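Local structure of NADP-dependent 2-hydroxyacid dehydrogenase (Rhizobium etli, 4XCV) at residues 8-13 and 17-22; 94-99 and 290-295. The protein binds NADPH and probably catalyses the NADP-dependent interconversion of 2-hydroxy acids and 2-oxo acids, as a member of the D-isomer-specific 2-hydroxyacid dehydrogenase family. One frame throughout, in Å; residues are numbered along the deposited sequence. Where two conformers were deposited one is given.

Contact 1: 8-13 and 17-22; sequences VLVDIK and EGVDRV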
loop_
_atom_site.group_PDB
_atom_site.type_symbol
_atom_site.label_atom_id
_atom_site.label_comp_id
_atom_site.label_asym_id
_atom_site.label_seq_id
_atom_site.Cartn_x
_atom_site.Cartn_y
_atom_site.Cartn_z
ATOM N N VAL A 8 -25.715 -20.431 -25.192
ATOM C CA VAL A 8 -24.268 -20.182 -25.260
ATOM C C VAL A 8 -23.494 -21.444 -24.896
ATOM O O VAL A 8 -23.806 -22.090 -23.920
ATOM C CB VAL A 8 -23.902 -19.069 -24.280
ATOM C CG1 VAL A 8 -22.393 -18.843 -24.190
ATOM C CG2 VAL A 8 -24.638 -17.781 -24.610
ATOM N N LEU A 9 -22.516 -21.797 -25.715
ATOM C CA LEU A 9 -21.661 -22.957 -25.419
ATOM C C LEU A 9 -20.645 -22.562 -24.351
ATOM O O LEU A 9 -19.986 -21.542 -24.489
ATOM C CB LEU A 9 -20.970 -23.386 -26.684
ATOM C CG LEU A 9 -20.067 -24.602 -26.710
ATOM C CD1 LEU A 9 -19.884 -25.025 -28.149
ATOM C CD2 LEU A 9 -18.708 -24.317 -26.092
ATOM N N VAL A 10 -20.521 -23.396 -23.324
ATOM C CA VAL A 10 -19.600 -23.121 -22.217
ATOM C C VAL A 10 -18.717 -24.345 -22.012
ATOM O O VAL A 10 -19.210 -25.436 -21.699
ATOM C CB VAL A 10 -20.370 -22.800 -20.915
ATOM C CG1 VAL A 10 -19.429 -22.565 -19.736
ATOM C CG2 VAL A 10 -21.316 -21.627 -21.133
ATOM N N ASP A 11 -17.412 -24.149 -22.214
ATOM C CA ASP A 11 -16.422 -25.215 -21.990
ATOM C C ASP A 11 -15.266 -24.615 -21.228
ATOM O O ASP A 11 -14.282 -24.132 -21.838
ATOM C CB ASP A 11 -15.919 -25.802 -23.298
ATOM C CG ASP A 11 -14.902 -26.926 -23.101
ATOM O OD1 ASP A 11 -14.577 -27.365 -21.966
ATOM O OD2 ASP A 11 -14.386 -27.397 -24.125
ATOM N N ILE A 12 -15.406 -24.591 -19.916
ATOM C CA ILE A 12 -14.420 -23.956 -19.051
ATOM C C ILE A 12 -14.005 -24.939 -17.949
ATOM O O ILE A 12 -14.823 -25.454 -17.204
ATOM C CB ILE A 12 -14.939 -22.608 -18.504
ATOM C CG1 ILE A 12 -16.234 -22.756 -17.709
ATOM C CG2 ILE A 12 -15.182 -21.645 -19.665
ATOM C CD1 ILE A 12 -16.792 -21.399 -17.261
ATOM N N LYS A 13 -12.712 -25.206 -17.889
ATOM C CA LYS A 13 -12.170 -26.176 -16.941
ATOM C C LYS A 13 -11.903 -25.584 -15.534
ATOM O O LYS A 13 -10.767 -25.636 -15.021
ATOM C CB LYS A 13 -10.907 -26.815 -17.534
ATOM C CG LYS A 13 -11.056 -27.362 -18.958
ATOM C CD LYS A 13 -12.146 -28.424 -19.090
ATOM C CE LYS A 13 -11.832 -29.420 -20.219
ATOM N NZ LYS A 13 -12.231 -28.906 -21.573
ATOM N N GLU A 17 -18.621 -27.936 -10.229
ATOM C CA GLU A 17 -19.787 -27.703 -9.397
ATOM C C GLU A 17 -20.057 -26.198 -9.318
ATOM O O GLU A 17 -21.219 -25.744 -9.365
ATOM C CB GLU A 17 -19.572 -28.313 -8.007
ATOM C CG GLU A 17 -19.405 -29.840 -7.984
ATOM C CD GLU A 17 -18.064 -30.386 -8.524
ATOM O OE1 GLU A 17 -16.989 -29.751 -8.381
ATOM O OE2 GLU A 17 -18.079 -31.496 -9.104
ATOM N N GLY A 18 -18.998 -25.393 -9.264
ATOM C CA GLY A 18 -19.157 -23.952 -9.249
ATOM C C GLY A 18 -19.752 -23.410 -10.537
ATOM O O GLY A 18 -20.634 -22.545 -10.536
ATOM N N VAL A 19 -19.251 -23.917 -11.655
ATOM C CA VAL A 19 -19.741 -23.492 -12.968
ATOM C C VAL A 19 -21.206 -23.887 -13.130
ATOM O O VAL A 19 -22.007 -23.090 -13.604
ATOM C CB VAL A 19 -18.914 -24.116 -14.101
ATOM C CG1 VAL A 19 -19.551 -23.872 -15.472
ATOM C CG2 VAL A 19 -17.521 -23.524 -14.099
ATOM N N ASP A 20 -21.560 -25.101 -12.741
ATOM C CA ASP A 20 -22.946 -25.532 -12.770
ATOM C C ASP A 20 -23.850 -24.555 -12.031
ATOM O O ASP A 20 -24.929 -24.234 -12.486
ATOM C CB ASP A 20 -23.117 -26.900 -12.111
ATOM C CG ASP A 20 -22.689 -28.033 -12.992
ATOM O OD1 ASP A 20 -22.632 -27.830 -14.221
ATOM O OD2 ASP A 20 -22.423 -29.144 -12.445
ATOM N N ARG A 21 -23.432 -24.108 -10.846
ATOM C CA ARG A 21 -24.227 -23.196 -10.054
ATOM C C ARG A 21 -24.408 -21.845 -10.693
ATOM O O ARG A 21 -25.534 -21.342 -10.777
ATOM C CB ARG A 21 -23.611 -23.009 -8.649
ATOM C CG ARG A 21 -24.484 -22.175 -7.706
ATOM C CD ARG A 21 -23.905 -22.051 -6.310
ATOM N NE ARG A 21 -23.766 -23.376 -5.751
ATOM C CZ ARG A 21 -22.600 -23.963 -5.541
ATOM N NH1 ARG A 21 -21.483 -23.317 -5.834
ATOM N NH2 ARG A 21 -22.562 -25.190 -5.051
ATOM N N VAL A 22 -23.334 -21.222 -11.173
ATOM C CA VAL A 22 -23.458 -19.929 -11.860
ATOM C C VAL A 22 -24.347 -20.039 -13.057
ATOM O O VAL A 22 -25.150 -19.166 -13.336
ATOM C CB VAL A 22 -22.089 -19.348 -12.334
ATOM C CG1 VAL A 22 -22.272 -17.976 -12.992
ATOM C CG2 VAL A 22 -21.126 -19.246 -11.182
#

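Contact 2: 94-99 and 290-295; sequences FVDRSL and ENALFR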
loop_
_atom_site.group_PDB
_atom_site.type_symbol
_atom_site.label_atom_id
_atom_site.label_comp_id
_atom_site.label_asym_id
_atom_site.label_seq_id
_atom_site.Cartn_x
_atom_site.Cartn_y
_atom_site.Cartn_z
ATOM N N PHE A 94 -11.465 -11.718 -21.228
ATOM C CA PHE A 94 -12.208 -11.443 -20.065
ATOM C C PHE A 94 -11.512 -10.335 -19.354
ATOM O O PHE A 94 -10.417 -10.542 -18.825
ATOM C CB PHE A 94 -12.323 -12.687 -19.201
ATOM C CG PHE A 94 -12.988 -12.448 -17.886
ATOM C CD1 PHE A 94 -13.964 -11.452 -17.691
ATOM C CD2 PHE A 94 -12.683 -13.270 -16.823
ATOM C CE1 PHE A 94 -14.527 -11.233 -16.482
ATOM C CE2 PHE A 94 -13.329 -13.093 -15.607
ATOM C CZ PHE A 94 -14.242 -12.068 -15.447
ATOM N N VAL A 95 -12.083 -9.141 -19.404
ATOM C CA VAL A 95 -11.635 -8.017 -18.670
ATOM C C VAL A 95 -12.693 -7.723 -17.639
ATOM O O VAL A 95 -13.804 -7.206 -17.921
ATOM C CB VAL A 95 -11.321 -6.778 -19.557
ATOM C CG1 VAL A 95 -10.985 -5.573 -18.706
ATOM C CG2 VAL A 95 -10.159 -7.096 -20.467
ATOM N N ASP A 96 -12.373 -8.223 -16.454
ATOM C CA ASP A 96 -13.242 -7.996 -15.317
ATOM C C ASP A 96 -12.968 -6.547 -14.899
ATOM O O ASP A 96 -11.973 -6.205 -14.194
ATOM C CB ASP A 96 -12.929 -9.004 -14.245
ATOM C CG ASP A 96 -13.834 -8.887 -13.039
ATOM O OD1 ASP A 96 -14.561 -7.878 -12.934
ATOM O OD2 ASP A 96 -13.761 -9.803 -12.181
ATOM N N ARG A 97 -13.848 -5.685 -15.333
ATOM C CA ARG A 97 -13.773 -4.243 -15.028
ATOM C C ARG A 97 -13.636 -3.953 -13.568
ATOM O O ARG A 97 -12.979 -2.955 -13.184
ATOM C CB ARG A 97 -15.011 -3.526 -15.637
ATOM N N SER A 98 -14.127 -4.834 -12.674
ATOM C CA SER A 98 -13.853 -4.685 -11.179
ATOM C C SER A 98 -12.566 -5.241 -10.567
ATOM O O SER A 98 -12.261 -4.927 -9.456
ATOM C CB SER A 98 -15.031 -5.352 -10.370
ATOM O OG SER A 98 -16.300 -5.122 -10.978
ATOM N N LEU A 99 -11.809 -6.062 -11.314
ATOM C CA LEU A 99 -10.558 -6.659 -10.992
ATOM C C LEU A 99 -9.361 -5.715 -11.103
ATOM O O LEU A 99 -8.289 -5.898 -10.467
ATOM C CB LEU A 99 -10.331 -7.799 -11.951
ATOM C CG LEU A 99 -9.471 -8.869 -11.373
ATOM C CD1 LEU A 99 -10.098 -9.326 -10.040
ATOM C CD2 LEU A 99 -9.446 -9.974 -12.408
ATOM N N GLU A 290 -16.898 -15.431 -9.102
ATOM C CA GLU A 290 -17.345 -16.425 -10.112
ATOM C C GLU A 290 -18.402 -16.000 -11.178
ATOM O O GLU A 290 -18.412 -16.559 -12.254
ATOM C CB GLU A 290 -17.806 -17.717 -9.410
ATOM C CG GLU A 290 -19.025 -17.559 -8.503
ATOM C CD GLU A 290 -19.470 -18.880 -7.884
ATOM O OE1 GLU A 290 -18.734 -19.884 -7.992
ATOM O OE2 GLU A 290 -20.570 -18.924 -7.308
ATOM N N ASN A 291 -19.254 -15.031 -10.860
ATOM C CA ASN A 291 -20.275 -14.491 -11.754
ATOM C C ASN A 291 -19.782 -13.428 -12.694
ATOM O O ASN A 291 -20.457 -13.118 -13.679
ATOM C CB ASN A 291 -21.393 -13.854 -10.960
ATOM C CG ASN A 291 -22.218 -14.867 -10.230
ATOM O OD1 ASN A 291 -23.111 -15.432 -10.804
ATOM N ND2 ASN A 291 -21.938 -15.085 -8.959
ATOM N N ALA A 292 -18.648 -12.805 -12.364
ATOM C CA ALA A 292 -18.168 -11.701 -13.125
ATOM C C ALA A 292 -17.890 -12.056 -14.582
ATOM O O ALA A 292 -18.191 -11.280 -15.498
ATOM C CB ALA A 292 -16.880 -11.129 -12.505
ATOM N N LEU A 293 -17.344 -13.244 -14.842
ATOM C CA LEU A 293 -17.105 -13.699 -16.229
ATOM C C LEU A 293 -18.418 -13.713 -17.040
ATOM O O LEU A 293 -18.479 -13.289 -18.165
ATOM C CB LEU A 293 -16.466 -15.124 -16.243
ATOM C CG LEU A 293 -16.297 -15.824 -17.575
ATOM C CD1 LEU A 293 -15.416 -15.011 -18.516
ATOM C CD2 LEU A 293 -15.721 -17.211 -17.293
ATOM N N PHE A 294 -19.470 -14.254 -16.422
ATOM C CA PHE A 294 -20.738 -14.418 -17.100
ATOM C C PHE A 294 -21.411 -13.086 -17.298
ATOM O O PHE A 294 -21.953 -12.848 -18.354
ATOM C CB PHE A 294 -21.597 -15.438 -16.328
ATOM C CG PHE A 294 -20.965 -16.768 -16.333
ATOM C CD1 PHE A 294 -21.172 -17.598 -17.400
ATOM C CD2 PHE A 294 -20.023 -17.131 -15.381
ATOM C CE1 PHE A 294 -20.516 -18.788 -17.509
ATOM C CE2 PHE A 294 -19.353 -18.328 -15.490
ATOM C CZ PHE A 294 -19.633 -19.158 -16.564
ATOM N N ARG A 295 -21.342 -12.187 -16.326
ATOM C CA ARG A 295 -21.859 -10.855 -16.559
ATOM C C ARG A 295 -21.160 -10.139 -17.722
ATOM O O ARG A 295 -21.795 -9.460 -18.537
ATOM C CB ARG A 295 -21.732 -9.993 -15.298
ATOM C CG ARG A 295 -22.524 -10.451 -14.105
ATOM C CD ARG A 295 -24.012 -10.578 -14.355
ATOM N NE ARG A 295 -24.367 -11.892 -14.911
ATOM C CZ ARG A 295 -24.422 -13.035 -14.244
ATOM N NH1 ARG A 295 -24.789 -14.157 -14.885
ATOM N NH2 ARG A 295 -24.153 -13.089 -12.929
#

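Contact 1: 8-13 and 17-22
Val19 meets Ile12 with both of its methyls, and this pair makes most of the contact. The end of the isoleucine, CD1, comes to 3.9 Å from Val19 CG2 and to 4.1 Å from Val19 CG1, so it lies against the fork of the valine and not against one prong alone. Ile12 CG1 follows it in, also 3.9 Å from Val19 CG2. The torsions explain the reach: CG1 of Ile12 stands between its backbone N and carbonyl carbon (chi1 59°), a cramped placement for a branched residue, and the next bond is extended (chi2 -176°), which carries CD1 straight out to the helix. Val19 holds CG1 anti to its backbone N (chi1 171°), which turns both methyls to the isoleucine. Val10, two residues back on the same face of the strand, adds a looser touch, its CG1 4.5 Å from Val19 CG1. The segments belong to a beta-alpha-beta unit: strand 8-12 runs into helix 16-23, and the chain returns as the parallel strand 32-34. Alternation along the strand sends Val10 and Ile12 to the helix, while Asp11 points away from it. Branched apolar residues suit this face, since they favour extended backbone and fill the buried layer between strand and helix. On the far side, Asp11 OD1 receives Lys13 NZ in a 2.8 Å salt bridge through its syn lone pair. Asp11 OD2 accepts from the backbone N of Asp57, and Lys13 NZ also donates to Lys55 O, which ties the strand's end to the chain following strand 50-54.

Contact 2: 94-99 and 290-295
The ring of Phe94 lies near the start of helix 292-305, with Leu293 over one face. Phe94 CB already lies 3.9 Å from Leu293 CD1. Because CG is anti to the backbone N (chi1 175°), the ring is carried on toward the helix, and CG comes within 3.6 Å of Leu293 CD1. That methyl makes a CH-pi contact, 3.8 Å from the ring centroid and 20° off the ring normal. Of the two ortho carbons, CD2 lies nearer this methyl than CD1 does. Farther out, CE1 approaches Leu293 CA and CE2 approaches Leu293 CB, so the ring passes from side chain to backbone. At the tip, CZ is 3.4 Å from Leu293 N. Alanine suits its place at Ala292, whose CB meets both Phe94 CZ, at 4.1 Å, and Asp96 OD2, at 3.4 Å, probably with little room for a longer side chain. In an Asx turn Asp96 OD1 accepts from Ser98 N at 3.1 Å, the donor above the carboxylate plane, while OD2 is hydrogen-bonded to Ser288 OG. An alanine in place of Phe94 would remove the whole ring and is likely to leave Leu293 CD1 without its aromatic partner and a gap beside the helix. The ring also meets that of His296. Segment 94-99 lies in the loop that follows strand 91-92 and leads to helix 100-116; the contact sets this loop, whose Asp96 side chain is about 8 Å from the bound NADPH, against helix 292-305, whose Leu293 and Phe294 pack on Leu52 of strand 50-54.

Overall arrangement
Contact 1 and contact 2 have centres 14 Å apart and meet through the beginning of helix 292-305. Phe294, which turns away from segment 94-99, receives Ile12, whose CD1 lies 3.7 Å from Phe294 CZ; Val22 also packs on this ring in at least one of its two modelled conformers. Strand 8-12 and loop 94-99 therefore share one partner, the helix that returns late in the chain to pack on the five-stranded parallel sheet containing strands 8-12 and 91-92. Contact 2 is the one near the cofactor, through Asp96. Contact 1 is more peripheral, its centre 22 Å from that of the chain against 14 Å for contact 2.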